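Local structure of glutathione S-transferase (Legionella pneumophila subsp. pneumophila str. Philadelphia 1, 3NIV) at residues A[125-128]-A[129-133]; A[143-146]-A[147-151]; A[199-202]-A[203-206]. The protein probably acts as a zeta-class glutathione transferase, with maleylacetoacetate isomerase activity as in its family. All coordinates share one frame; numbering follows the deposited sequence.

In the fold
All three contacts are short-range and fall within the helical C-terminal part of the GST fold, in the order 1, 2, 3 along the chain. Contacts 1 and 2 share helix 127-149: contact 1 caps its start, contact 2 makes its last turns, and their centres lie about 27 Å apart. Contact 3 comes later, where helix 202-205 begins, with its centre about 24 Å from that of contact 2 and about 32 Å from that of contact 1. None touches another. The long helix reaches the second subunit at both contacts, whereas contact 3 packs on helix 12-23 of the thioredoxin-like N-terminal part and so joins the two halves of one chain.

Contact 1. Residues A[125-128]-A[129-133]; sequences ANEE and QVLEW
A capping box opens helix 127-149, with N126 as its N-cap and Q129 as its partner. The side chain of each residue bonds to the backbone N-H of the other. N126 OD1 accepts from Q129 N at 2.7 Å, with an N-H...O angle of 159°, and Q129 OE1 accepts in return from N126 N, also at 2.7 Å. In both bonds the donor is tilted out of the plane of the amide that receives it.

N126 can reach forward because its CG sits between its own backbone N and carbonyl carbon (chi1 67°), which turns OD1 toward the first turn of the helix. The chain of Q129 leaves beside its backbone N and then runs extended, taking the amide back to the residue before the helix. The two side chains cross at about a right angle, yet their amide planes are only 26° apart and stacked, with N126 ND2 3.2 Å from Q129 CD. Each amide is thus held by a bond at its oxygen and by the other's flat group.

Behind the box the ordinary helix pattern begins, V130 N bonding to N126 O at 3.1 Å. A125 touches L119 and V130 touches L116, both on helix 113-123. F123 of the second subunit packs on A125 and Q129, which places the cap beside the dimer partner. The two small apolar side chains also meet each other: A125 CB lies 3.8 Å from V130 CG2.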
ATOM      1  N   ALA A 125      -7.024  12.986  22.276  1.00 36.71           N
ATOM      2  CA  ALA A 125      -6.188  13.969  21.595  1.00 38.85           C
ATOM      3  C   ALA A 125      -6.936  15.289  21.335  1.00 36.17           C
ATOM      4  O   ALA A 125      -8.011  15.303  20.728  1.00 34.26           O
ATOM      5  CB  ALA A 125      -5.649  13.394  20.289  1.00 34.74           C
ATOM      6  N   ASN A 126      -6.371  16.392  21.816  1.00 34.16           N
ATOM      7  CA  ASN A 126      -6.922  17.707  21.541  1.00 35.27           C
ATOM      8  C   ASN A 126      -6.543  18.083  20.117  1.00 36.00           C
ATOM      9  O   ASN A 126      -5.826  17.342  19.447  1.00 38.00           O
ATOM     10  CB  ASN A 126      -6.370  18.734  22.526  1.00 32.54           C
ATOM     11  CG  ASN A 126      -4.879  18.978  22.338  1.00 39.39           C
ATOM     12  OD1 ASN A 126      -4.402  19.145  21.216  1.00 39.19           O
ATOM     13  ND2 ASN A 126      -4.139  18.999  23.439  1.00 42.51           N
ATOM     14  N   GLU A 127      -7.001  19.243  19.665  1.00 35.98           N
ATOM     15  CA  GLU A 127      -6.782  19.655  18.292  1.00 34.64           C
ATOM     16  C   GLU A 127      -5.306  19.840  17.918  1.00 37.12           C
ATOM     17  O   GLU A 127      -4.890  19.399  16.853  1.00 38.58           O
ATOM     18  CB  GLU A 127      -7.599  20.900  17.990  1.00 38.60           C
ATOM     19  CG  GLU A 127      -6.985  21.812  16.951  1.00 39.51           C
ATOM     20  CD  GLU A 127      -7.879  22.996  16.630  1.00 40.57           C
ATOM     21  OE1 GLU A 127      -7.336  24.095  16.396  1.00 42.80           O
ATOM     22  OE2 GLU A 127      -9.119  22.829  16.620  1.00 39.95           O
ATOM     23  N   GLU A 128      -4.504  20.460  18.777  1.00 35.70           N
ATOM     24  CA  GLU A 128      -3.082  20.631  18.462  1.00 35.57           C
ATOM     25  C   GLU A 128      -2.358  19.290  18.369  1.00 40.47           C
ATOM     26  O   GLU A 128      -1.418  19.126  17.579  1.00 39.07           O
ATOM     27  CB  GLU A 128      -2.376  21.561  19.462  1.00 45.07           C
ATOM     28  CG  GLU A 128      -2.024  20.936  20.831  1.00 49.05           C
ATOM     29  CD  GLU A 128      -1.478  21.972  21.838  1.00 57.06           C
ATOM     30  OE1 GLU A 128      -2.071  22.120  22.940  1.00 50.26           O
ATOM     31  OE2 GLU A 128      -0.463  22.648  21.519  1.00 56.79           O
ATOM     32  N   GLN A 129      -2.807  18.330  19.173  1.00 40.66           N
ATOM     33  CA  GLN A 129      -2.229  16.998  19.162  1.00 37.44           C
ATOM     34  C   GLN A 129      -2.510  16.275  17.847  1.00 36.18           C
ATOM     35  O   GLN A 129      -1.599  15.738  17.221  1.00 36.92           O
ATOM     36  CB  GLN A 129      -2.729  16.192  20.354  1.00 36.89           C
ATOM     37  CG  GLN A 129      -2.462  16.883  21.684  1.00 40.92           C
ATOM     38  CD  GLN A 129      -2.917  16.068  22.888  1.00 39.31           C
ATOM     39  OE1 GLN A 129      -4.008  15.502  22.894  1.00 38.10           O
ATOM     40  NE2 GLN A 129      -2.078  16.009  23.912  1.00 37.97           N
ATOM     41  N   VAL A 130      -3.761  16.270  17.411  1.00 34.03           N
ATOM     42  CA  VAL A 130      -4.060  15.651  16.133  1.00 32.00           C
ATOM     43  C   VAL A 130      -3.247  16.306  15.012  1.00 35.52           C
ATOM     44  O   VAL A 130      -2.770  15.622  14.106  1.00 32.93           O
ATOM     45  CB  VAL A 130      -5.563  15.674  15.815  1.00 35.05           C
ATOM     46  CG1 VAL A 130      -5.822  15.099  14.424  1.00 33.27           C
ATOM     47  CG2 VAL A 130      -6.328  14.883  16.861  1.00 32.01           C
ATOM     48  N   LEU A 131      -3.073  17.622  15.085  1.00 34.55           N
ATOM     49  CA  LEU A 131      -2.303  18.339  14.074  1.00 34.87           C
ATOM     50  C   LEU A 131      -0.821  17.992  14.089  1.00 35.30           C
ATOM     51  O   LEU A 131      -0.181  17.899  13.038  1.00 33.65           O
ATOM     52  CB  LEU A 131      -2.460  19.847  14.251  1.00 40.79           C
ATOM     53  CG  LEU A 131      -3.526  20.475  13.365  1.00 45.35           C
ATOM     54  CD1 LEU A 131      -3.148  20.298  11.887  1.00 38.56           C
ATOM     55  CD2 LEU A 131      -4.895  19.864  13.683  1.00 44.24           C
ATOM     56  N   GLU A 132      -0.266  17.826  15.280  1.00 34.40           N
ATOM     57  CA  GLU A 132       1.144  17.490  15.398  1.00 37.43           C
ATOM     58  C   GLU A 132       1.429  16.088  14.841  1.00 36.14           C
ATOM     59  O   GLU A 132       2.391  15.883  14.103  1.00 32.48           O
ATOM     60  CB  GLU A 132       1.584  17.590  16.854  1.00 43.78           C
ATOM     61  CG  GLU A 132       3.078  17.513  17.035  1.00 48.47           C
ATOM     62  CD  GLU A 132       3.525  18.093  18.358  1.00 59.82           C
ATOM     63  OE1 GLU A 132       4.545  17.599  18.888  1.00 57.01           O
ATOM     64  OE2 GLU A 132       2.859  19.035  18.863  1.00 59.22           O
ATOM     65  N   TRP A 133       0.574  15.136  15.203  1.00 33.72           N
ATOM     66  CA  TRP A 133       0.598  13.797  14.639  1.00 31.74           C
ATOM     67  C   TRP A 133       0.517  13.886  13.122  1.00 31.48           C
ATOM     68  O   TRP A 133       1.396  13.396  12.395  1.00 28.56           O
ATOM     69  CB  TRP A 133      -0.594  13.003  15.197  1.00 31.29           C
ATOM     70  CG  TRP A 133      -0.893  11.655  14.568  1.00 27.12           C
ATOM     71  CD1 TRP A 133      -1.679  11.412  13.482  1.00 28.15           C
ATOM     72  CD2 TRP A 133      -0.462  10.369  15.044  1.00 27.04           C
ATOM     73  NE1 TRP A 133      -1.747  10.056  13.234  1.00 28.07           N
ATOM     74  CE2 TRP A 133      -1.014   9.397  14.185  1.00 25.29           C
ATOM     75  CE3 TRP A 133       0.335   9.947  16.114  1.00 30.20           C
ATOM     76  CZ2 TRP A 133      -0.786   8.031  14.354  1.00 26.75           C
ATOM     77  CZ3 TRP A 133       0.564   8.590  16.282  1.00 31.97           C
ATOM     78  CH2 TRP A 133       0.005   7.646  15.401  1.00 30.33           C
TER

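Contact 2. Residues A[143-146]-A[147-151]; sequences DAFE and EKLGA
The last turns of helix 127-149, in the all-helical C-terminal part of the GST fold, bring F145 and L149 together on the buried side, with E146 next to them. F145 has its CG anti to the backbone N (chi1 -160°), which swings the ring along the helix to meet L149 one turn on. L149 comes to the ring with both methyls: CD2 lies at the edge, near the ring plane, 3.8 Å from F145 CD1, while L149 CD1 stands well out of that plane, 3.8 Å from F145 CE1. M99 and V103 of helix 90-106 also pack on F145, and I191 of helix 189-198 touches both residues.

E146 starts out in the same way as F145 but bends at chi2 (96°), and the turn carries its carboxylate to the start of helix 189-198. There OE1 accepts from I191 N and OE2 from I190 N, so both oxygens are gripped by backbone N-H groups at a helix N-terminus, a setting that would probably favour the charged form. D143, one turn earlier, bonds through OD1 to the hydroxyl of Y188.

K148 leaves on a different side. Its CG lies beside its own backbone N, 3.7 Å from A144 O, and bends at chi3 and chi4 lead NZ to a hydrogen bond with S67 OG of the second subunit. The i to i+4 backbone bonds run on as far as G150 N, 2.9 Å from E146 O. The carboxylate of E146 also lies by the leucine, OE1 3.6 Å from L149 CD2.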
ATOM      1  N   ASP A 143       9.568  14.250   2.968  1.00 30.05           N
ATOM      2  CA  ASP A 143      11.016  14.151   2.977  1.00 30.18           C
ATOM      3  C   ASP A 143      11.415  13.006   2.055  1.00 33.51           C
ATOM      4  O   ASP A 143      12.203  13.184   1.124  1.00 34.90           O
ATOM      5  CB  ASP A 143      11.540  13.867   4.385  1.00 31.67           C
ATOM      6  CG  ASP A 143      11.531  15.094   5.281  1.00 35.42           C
ATOM      7  OD1 ASP A 143      11.126  16.178   4.811  1.00 37.36           O
ATOM      8  OD2 ASP A 143      11.933  14.972   6.464  1.00 38.21           O
ATOM      9  N   ALA A 144      10.863  11.823   2.312  1.00 30.58           N
ATOM     10  CA  ALA A 144      11.275  10.639   1.570  1.00 31.59           C
ATOM     11  C   ALA A 144      10.938  10.798   0.098  1.00 34.00           C
ATOM     12  O   ALA A 144      11.735  10.470  -0.777  1.00 35.85           O
ATOM     13  CB  ALA A 144      10.631   9.388   2.143  1.00 26.72           C
ATOM     14  N   PHE A 145       9.753  11.322  -0.176  1.00 32.60           N
ATOM     15  CA  PHE A 145       9.314  11.490  -1.552  1.00 31.12           C
ATOM     16  C   PHE A 145      10.179  12.479  -2.351  1.00 32.33           C
ATOM     17  O   PHE A 145      10.508  12.236  -3.508  1.00 34.49           O
ATOM     18  CB  PHE A 145       7.857  11.932  -1.562  1.00 27.63           C
ATOM     19  CG  PHE A 145       7.161  11.697  -2.860  1.00 23.40           C
ATOM     20  CD1 PHE A 145       7.329  12.573  -3.921  1.00 27.32           C
ATOM     21  CD2 PHE A 145       6.324  10.615  -3.017  1.00 22.83           C
ATOM     22  CE1 PHE A 145       6.677  12.359  -5.123  1.00 23.73           C
ATOM     23  CE2 PHE A 145       5.670  10.393  -4.204  1.00 22.83           C
ATOM     24  CZ  PHE A 145       5.846  11.274  -5.263  1.00 24.37           C
ATOM     25  N   GLU A 146      10.538  13.597  -1.735  1.00 33.84           N
ATOM     26  CA  GLU A 146      11.281  14.635  -2.436  1.00 33.28           C
ATOM     27  C   GLU A 146      12.705  14.153  -2.646  1.00 38.64           C
ATOM     28  O   GLU A 146      13.360  14.481  -3.641  1.00 39.78           O
ATOM     29  CB  GLU A 146      11.267  15.937  -1.647  1.00 33.49           C
ATOM     30  CG  GLU A 146      12.030  17.078  -2.319  1.00 35.92           C
ATOM     31  CD  GLU A 146      11.152  18.021  -3.131  1.00 36.06           C
ATOM     32  OE1 GLU A 146       9.953  17.729  -3.329  1.00 31.88           O
ATOM     33  OE2 GLU A 146      11.680  19.074  -3.572  1.00 42.05           O
ATOM     34  N   GLU A 147      13.166  13.366  -1.685  1.00 38.10           N
ATOM     35  CA  GLU A 147      14.421  12.644  -1.778  1.00 40.54           C
ATOM     36  C   GLU A 147      14.576  11.900  -3.099  1.00 39.67           C
ATOM     37  O   GLU A 147      15.446  12.213  -3.909  1.00 38.77           O
ATOM     38  CB  GLU A 147      14.491  11.638  -0.633  1.00 42.52           C
ATOM     39  CG  GLU A 147      15.557  11.932   0.377  1.00 47.67           C
ATOM     40  CD  GLU A 147      16.907  11.489  -0.120  1.00 54.06           C
ATOM     41  OE1 GLU A 147      17.866  12.280  -0.026  1.00 60.07           O
ATOM     42  OE2 GLU A 147      17.003  10.350  -0.627  1.00 55.58           O
ATOM     43  N   LYS A 148      13.740  10.892  -3.304  1.00 39.12           N
ATOM     44  CA  LYS A 148      13.875  10.047  -4.479  1.00 39.08           C
ATOM     45  C   LYS A 148      13.567  10.882  -5.716  1.00 39.08           C
ATOM     46  O   LYS A 148      14.076  10.634  -6.806  1.00 37.21           O
ATOM     47  CB  LYS A 148      12.959   8.833  -4.367  1.00 36.52           C
ATOM     48  CG  LYS A 148      13.249   7.980  -3.129  1.00 38.62           C
ATOM     49  CD  LYS A 148      12.109   7.007  -2.815  1.00 40.96           C
ATOM     50  CE  LYS A 148      12.391   5.592  -3.308  1.00 38.19           C
ATOM     51  NZ  LYS A 148      13.306   4.830  -2.399  1.00 38.36           N
ATOM     52  N   LEU A 149      12.742  11.898  -5.518  1.00 36.28           N
ATOM     53  CA  LEU A 149      12.382  12.820  -6.577  1.00 37.57           C
ATOM     54  C   LEU A 149      13.661  13.439  -7.140  1.00 37.31           C
ATOM     55  O   LEU A 149      13.838  13.564  -8.362  1.00 31.25           O
ATOM     56  CB  LEU A 149      11.489  13.907  -5.987  1.00 33.63           C
ATOM     57  CG  LEU A 149      10.281  14.400  -6.765  1.00 33.65           C
ATOM     58  CD1 LEU A 149       9.549  13.292  -7.481  1.00 25.73           C
ATOM     59  CD2 LEU A 149       9.358  15.123  -5.802  1.00 31.00           C
ATOM     60  N   GLY A 150      14.557  13.798  -6.223  1.00 36.49           N
ATOM     61  CA  GLY A 150      15.810  14.435  -6.566  1.00 36.13           C
ATOM     62  C   GLY A 150      16.805  13.581  -7.332  1.00 39.23           C
ATOM     63  O   GLY A 150      17.831  14.088  -7.770  1.00 45.70           O
ATOM     64  N   ALA A 151      16.523  12.293  -7.500  1.00 36.22           N
ATOM     65  CA  ALA A 151      17.445  11.426  -8.231  1.00 39.44           C
ATOM     66  C   ALA A 151      16.956  11.160  -9.654  1.00 39.54           C
ATOM     67  O   ALA A 151      17.639  10.496 -10.441  1.00 40.72           O
ATOM     68  CB  ALA A 151      17.679  10.105  -7.478  1.00 35.42           C
TER

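Contact 3. Residues A[199-202]-A[203-206]; sequences LTLP and AFHD
The backbone of 199-202 changes course at L201, which in an extended conformation (psi 138°) holds the N-cap position of the short helix 202-205, and P202 follows as the first helical residue. Proline suits this place because its nitrogen has no hydrogen to offer and the first turn of a helix asks for none. Two bonds build the turn: H205 N to L201 O at 2.7 Å, nearly straight at 171°, and D206 N to P202 O, also at 2.7 Å.

Among the side chains, L201 and F204 lie side by side and point the same way: three residues apart and both with CG anti to the carbonyl carbon, they leave the turn together. L201 CD1 comes obliquely to the ring, 3.6 Å from F204 CD1 and 3.7 Å from F204 CE1. D206 folds its carboxylate back over the first turn, bringing OD2 to 2.9 Å from P202 O, two acceptors that do not bond, with P202 CB 3.5 Å from the same OD2.

F204 is buried, and its ring meets I19 and L23 of helix 12-23, in the thioredoxin-like part, and I172 of helix 166-180, while V164 touches both F204 and L201. A203 rests on N22 and L23, and L199 adds to the packing on I172, so the turn packs on helix 12-23 and on helix 166-180.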
ATOM      1  N   LEU A 199      -1.918  20.426 -11.487  1.00 33.13           N
ATOM      2  CA  LEU A 199      -3.203  21.041 -11.177  1.00 31.64           C
ATOM      3  C   LEU A 199      -3.821  21.828 -12.333  1.00 33.55           C
ATOM      4  O   LEU A 199      -4.962  22.283 -12.246  1.00 35.75           O
ATOM      5  CB  LEU A 199      -3.102  21.877  -9.907  1.00 31.36           C
ATOM      6  CG  LEU A 199      -3.124  20.924  -8.713  1.00 34.88           C
ATOM      7  CD1 LEU A 199      -3.042  21.641  -7.368  1.00 30.90           C
ATOM      8  CD2 LEU A 199      -4.369  20.046  -8.797  1.00 30.54           C
ATOM      9  N   THR A 200      -3.077  21.961 -13.425  1.00 33.63           N
ATOM     10  CA  THR A 200      -3.567  22.675 -14.598  1.00 35.45           C
ATOM     11  C   THR A 200      -4.172  21.741 -15.655  1.00 41.08           C
ATOM     12  O   THR A 200      -4.779  22.198 -16.627  1.00 44.70           O
ATOM     13  CB  THR A 200      -2.449  23.482 -15.257  1.00 34.06           C
ATOM     14  OG1 THR A 200      -1.555  22.589 -15.920  1.00 33.99           O
ATOM     15  CG2 THR A 200      -1.679  24.278 -14.215  1.00 34.01           C
ATOM     16  N   LEU A 201      -4.001  20.435 -15.474  1.00 37.30           N
ATOM     17  CA  LEU A 201      -4.619  19.470 -16.372  1.00 34.64           C
ATOM     18  C   LEU A 201      -6.067  19.207 -15.950  1.00 38.46           C
ATOM     19  O   LEU A 201      -6.364  19.103 -14.759  1.00 36.90           O
ATOM     20  CB  LEU A 201      -3.827  18.164 -16.366  1.00 35.64           C
ATOM     21  CG  LEU A 201      -2.300  18.284 -16.312  1.00 33.74           C
ATOM     22  CD1 LEU A 201      -1.641  16.939 -15.978  1.00 34.52           C
ATOM     23  CD2 LEU A 201      -1.744  18.848 -17.604  1.00 37.42           C
ATOM     24  N   PRO A 202      -6.978  19.133 -16.932  1.00 38.61           N
ATOM     25  CA  PRO A 202      -8.381  18.781 -16.709  1.00 36.93           C
ATOM     26  C   PRO A 202      -8.519  17.472 -15.942  1.00 42.55           C
ATOM     27  O   PRO A 202      -9.346  17.376 -15.024  1.00 45.28           O
ATOM     28  CB  PRO A 202      -8.916  18.589 -18.130  1.00 37.75           C
ATOM     29  CG  PRO A 202      -8.087  19.468 -18.954  1.00 31.27           C
ATOM     30  CD  PRO A 202      -6.727  19.526 -18.328  1.00 34.14           C
ATOM     31  N   ALA A 203      -7.726  16.471 -16.319  1.00 40.39           N
ATOM     32  CA  ALA A 203      -7.792  15.166 -15.669  1.00 38.57           C
ATOM     33  C   ALA A 203      -7.606  15.297 -14.160  1.00 37.90           C
ATOM     34  O   ALA A 203      -8.320  14.657 -13.381  1.00 38.16           O
ATOM     35  CB  ALA A 203      -6.762  14.202 -16.265  1.00 37.81           C
ATOM     36  N   PHE A 204      -6.661  16.134 -13.744  1.00 34.91           N
ATOM     37  CA  PHE A 204      -6.483  16.394 -12.316  1.00 36.15           C
ATOM     38  C   PHE A 204      -7.564  17.326 -11.789  1.00 36.13           C
ATOM     39  O   PHE A 204      -8.240  17.020 -10.803  1.00 35.76           O
ATOM     40  CB  PHE A 204      -5.100  16.975 -12.029  1.00 32.44           C
ATOM     41  CG  PHE A 204      -3.999  15.954 -12.058  1.00 32.57           C
ATOM     42  CD1 PHE A 204      -3.465  15.526 -13.258  1.00 33.44           C
ATOM     43  CD2 PHE A 204      -3.508  15.412 -10.883  1.00 31.07           C
ATOM     44  CE1 PHE A 204      -2.454  14.578 -13.285  1.00 32.93           C
ATOM     45  CE2 PHE A 204      -2.497  14.462 -10.902  1.00 28.01           C
ATOM     46  CZ  PHE A 204      -1.971  14.049 -12.102  1.00 30.97           C
ATOM     47  N   HIS A 205      -7.731  18.454 -12.467  1.00 38.81           N
ATOM     48  CA  HIS A 205      -8.648  19.496 -12.029  1.00 37.86           C
ATOM     49  C   HIS A 205     -10.065  18.972 -11.806  1.00 39.86           C
ATOM     50  O   HIS A 205     -10.675  19.231 -10.765  1.00 38.53           O
ATOM     51  CB  HIS A 205      -8.664  20.641 -13.042  1.00 41.52           C
ATOM     52  CG  HIS A 205      -9.420  21.843 -12.572  1.00 41.20           C
ATOM     53  ND1 HIS A 205     -10.666  22.174 -13.057  1.00 44.10           N
ATOM     54  CD2 HIS A 205      -9.112  22.784 -11.650  1.00 44.30           C
ATOM     55  CE1 HIS A 205     -11.090  23.274 -12.460  1.00 44.27           C
ATOM     56  NE2 HIS A 205     -10.165  23.666 -11.603  1.00 43.49           N
ATOM     57  N   ASP A 206     -10.573  18.215 -12.775  1.00 41.00           N
ATOM     58  CA  ASP A 206     -11.959  17.741 -12.750  1.00 40.98           C
ATOM     59  C   ASP A 206     -12.206  16.630 -11.728  1.00 38.36           C
ATOM     60  O   ASP A 206     -13.347  16.296 -11.422  1.00 37.94           O
ATOM     61  CB  ASP A 206     -12.367  17.275 -14.148  1.00 40.03           C
ATOM     62  CG  ASP A 206     -12.150  18.353 -15.203  1.00 46.49           C
ATOM     63  OD1 ASP A 206     -12.269  19.552 -14.846  1.00 40.91           O
ATOM     64  OD2 ASP A 206     -11.856  18.006 -16.375  1.00 41.63           O
TER